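Local coordinates for protein prepilin (Salmonella typhi, PDB 3FHV) that is the type IVb pilin PilS, here its soluble globular part, which builds the pilus and interacts with the chloride channel CFTR, probably in adhesion to host cells, at residues 91-96 with 148-153. Residues are numbered along the deposited sequence; the frame is centred on the assembly and turned at random.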
loop_
_atom_site.group_PDB
_atom_site.type_symbol
_atom_site.label_atom_id
_atom_site.label_comp_id
_atom_site.label_asym_id
_atom_site.label_seq_id
_atom_site.Cartn_x
_atom_site.Cartn_y
_atom_site.Cartn_z
ATOM N N ILE A 91 -13.128 -9.483 -4.152
ATOM C CA ILE A 91 -12.369 -8.682 -5.104
ATOM C C ILE A 91 -12.413 -9.549 -6.352
ATOM O O ILE A 91 -11.869 -10.656 -6.365
ATOM C CB ILE A 91 -10.890 -8.480 -4.702
ATOM C CG1 ILE A 91 -10.799 -7.668 -3.405
ATOM C CG2 ILE A 91 -10.147 -7.731 -5.829
ATOM C CD1 ILE A 91 -9.363 -7.385 -2.974
ATOM N N THR A 92 -13.087 -9.052 -7.381
ATOM C CA THR A 92 -13.221 -9.771 -8.638
ATOM C C THR A 92 -12.358 -9.092 -9.687
ATOM O O THR A 92 -12.360 -7.867 -9.792
ATOM C CB THR A 92 -14.690 -9.754 -9.138
ATOM O OG1 THR A 92 -15.530 -10.394 -8.173
ATOM C CG2 THR A 92 -14.821 -10.487 -10.478
ATOM N N THR A 93 -11.619 -9.882 -10.461
ATOM C CA THR A 93 -10.794 -9.323 -11.529
ATOM C C THR A 93 -11.115 -10.110 -12.801
ATOM O O THR A 93 -11.069 -11.341 -12.808
ATOM C CB THR A 93 -9.291 -9.381 -11.170
ATOM O OG1 THR A 93 -8.524 -8.818 -12.244
ATOM C CG2 THR A 93 -8.846 -10.817 -10.883
ATOM N N ASN A 94 -11.445 -9.378 -13.864
ATOM C CA ASN A 94 -11.864 -9.958 -15.143
ATOM C C ASN A 94 -10.871 -10.004 -16.303
ATOM O O ASN A 94 -9.908 -9.240 -16.359
ATOM C CB ASN A 94 -13.111 -9.216 -15.628
ATOM C CG ASN A 94 -14.252 -9.298 -14.649
ATOM O OD1 ASN A 94 -14.914 -10.325 -14.543
ATOM N ND2 ASN A 94 -14.485 -8.213 -13.915
ATOM N N LYS A 95 -11.158 -10.905 -17.241
ATOM C CA LYS A 95 -10.370 -11.087 -18.450
ATOM C C LYS A 95 -8.891 -11.316 -18.183
ATOM O O LYS A 95 -8.025 -10.805 -18.897
ATOM C CB LYS A 95 -10.564 -9.875 -19.374
ATOM C CG LYS A 95 -12.032 -9.625 -19.741
ATOM C CD LYS A 95 -12.162 -8.571 -20.821
ATOM C CE LYS A 95 -13.533 -8.606 -21.477
ATOM N NZ LYS A 95 -13.605 -7.653 -22.627
ATOM N N VAL A 96 -8.601 -12.097 -17.153
ATOM C CA VAL A 96 -7.223 -12.404 -16.804
ATOM C C VAL A 96 -6.701 -13.476 -17.750
ATOM O O VAL A 96 -7.356 -14.502 -17.946
ATOM C CB VAL A 96 -7.128 -12.931 -15.365
ATOM C CG1 VAL A 96 -5.673 -13.209 -15.007
ATOM C CG2 VAL A 96 -7.768 -11.936 -14.410
ATOM N N ASN A 148 -10.356 -15.422 -18.160
ATOM C CA ASN A 148 -10.587 -15.829 -16.778
ATOM C C ASN A 148 -11.087 -14.752 -15.831
ATOM O O ASN A 148 -10.669 -13.592 -15.905
ATOM C CB ASN A 148 -9.302 -16.434 -16.202
ATOM C CG ASN A 148 -8.875 -17.687 -16.934
ATOM O OD1 ASN A 148 -9.537 -18.717 -16.849
ATOM N ND2 ASN A 148 -7.760 -17.606 -17.663
ATOM N N THR A 149 -12.004 -15.153 -14.950
ATOM C CA THR A 149 -12.545 -14.275 -13.921
ATOM C C THR A 149 -12.081 -14.872 -12.590
ATOM O O THR A 149 -12.367 -16.028 -12.298
ATOM C CB THR A 149 -14.092 -14.257 -13.918
ATOM O OG1 THR A 149 -14.567 -13.785 -15.180
ATOM C CG2 THR A 149 -14.622 -13.337 -12.812
ATOM N N LEU A 150 -11.360 -14.088 -11.798
ATOM C CA LEU A 150 -10.878 -14.550 -10.502
ATOM C C LEU A 150 -11.619 -13.775 -9.427
ATOM O O LEU A 150 -11.873 -12.577 -9.577
ATOM C CB LEU A 150 -9.365 -14.309 -10.363
ATOM C CG LEU A 150 -8.404 -15.100 -11.270
ATOM C CD1 LEU A 150 -6.952 -14.673 -11.004
ATOM C CD2 LEU A 150 -8.565 -16.582 -10.997
ATOM N N VAL A 151 -12.003 -14.463 -8.359
ATOM C CA VAL A 151 -12.680 -13.797 -7.254
ATOM C C VAL A 151 -11.985 -14.173 -5.955
ATOM O O VAL A 151 -11.734 -15.347 -5.699
ATOM C CB VAL A 151 -14.174 -14.197 -7.150
ATOM C CG1 VAL A 151 -14.847 -13.372 -6.061
ATOM C CG2 VAL A 151 -14.876 -13.973 -8.480
ATOM N N PHE A 152 -11.664 -13.167 -5.149
ATOM C CA PHE A 152 -11.005 -13.392 -3.872
ATOM C C PHE A 152 -11.970 -12.979 -2.760
ATOM O O PHE A 152 -12.406 -11.826 -2.698
ATOM C CB PHE A 152 -9.709 -12.576 -3.813
ATOM C CG PHE A 152 -8.860 -12.711 -5.050
ATOM C CD1 PHE A 152 -8.429 -13.964 -5.484
ATOM C CD2 PHE A 152 -8.501 -11.589 -5.788
ATOM C CE1 PHE A 152 -7.654 -14.096 -6.643
ATOM C CE2 PHE A 152 -7.732 -11.704 -6.939
ATOM C CZ PHE A 152 -7.302 -12.962 -7.373
ATOM N N ASN A 153 -12.298 -13.925 -1.887
ATOM C CA ASN A 153 -13.176 -13.651 -0.755
ATOM C C ASN A 153 -12.399 -13.443 0.540
ATOM O O ASN A 153 -11.193 -13.683 0.596
ATOM C CB ASN A 153 -14.194 -14.780 -0.582
ATOM C CG ASN A 153 -15.319 -14.711 -1.596
ATOM O OD1 ASN A 153 -15.225 -15.276 -2.686
ATOM N ND2 ASN A 153 -16.393 -14.015 -1.242
HETATM O O HOH W 1 -13.530 -12.654 -17.660
#
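I91 and F152 form one end of this antiparallel strand pair, V96 and N148 the other. At the first end, F152 N donates to I91 O at 2.8 Å, and I91 N to F152 O completes the hydrogen-bonded pair. The F152 ring lies obliquely to the I91 carbonyl. F152 CD2 comes 4.1 Å from I91 CB. Farther on, CE2 approaches the T93 methyl, which itself packs against L150 CB (CG2 to CB 3.6 Å). Y14 of helix 8-25 meets the F152 ring and hydrogen-bonds T93 OG1; helix 98-111 covers F152 and L150.

At the far end V96 O is gripped twice. N148 N and N148 ND2 each lie 3.1 Å from V96 O, one on each side of the carbonyl plane. Chi1 (-63°) sets N148 CG beside its own backbone N, and the amide is then turned so that ND2 reaches V96 O. Its OD1 is taken by T139 N. V96 N bonds in return to a lone pair of N148 O, at 2.8 Å.

Here two residues, K95 and V96, stand opposite the single N148, a G1 beta bulge. K95 has left-handed backbone angles (54/40). Its N turns to a water 3.0 Å away, and T149 OG1 holds the same water.

On the face opposite I91, T93, L150 and F152, which is partly exposed, T92 CG2 meets T149 CG2 at 3.7 Å, and T92 OG1 sits against both methyls of V151. Strands 88-96 and 148-154 are neighbours inside the antiparallel sheet that packs on helix 8-25, the alpha-beta roll of a type IV pilin globular domain.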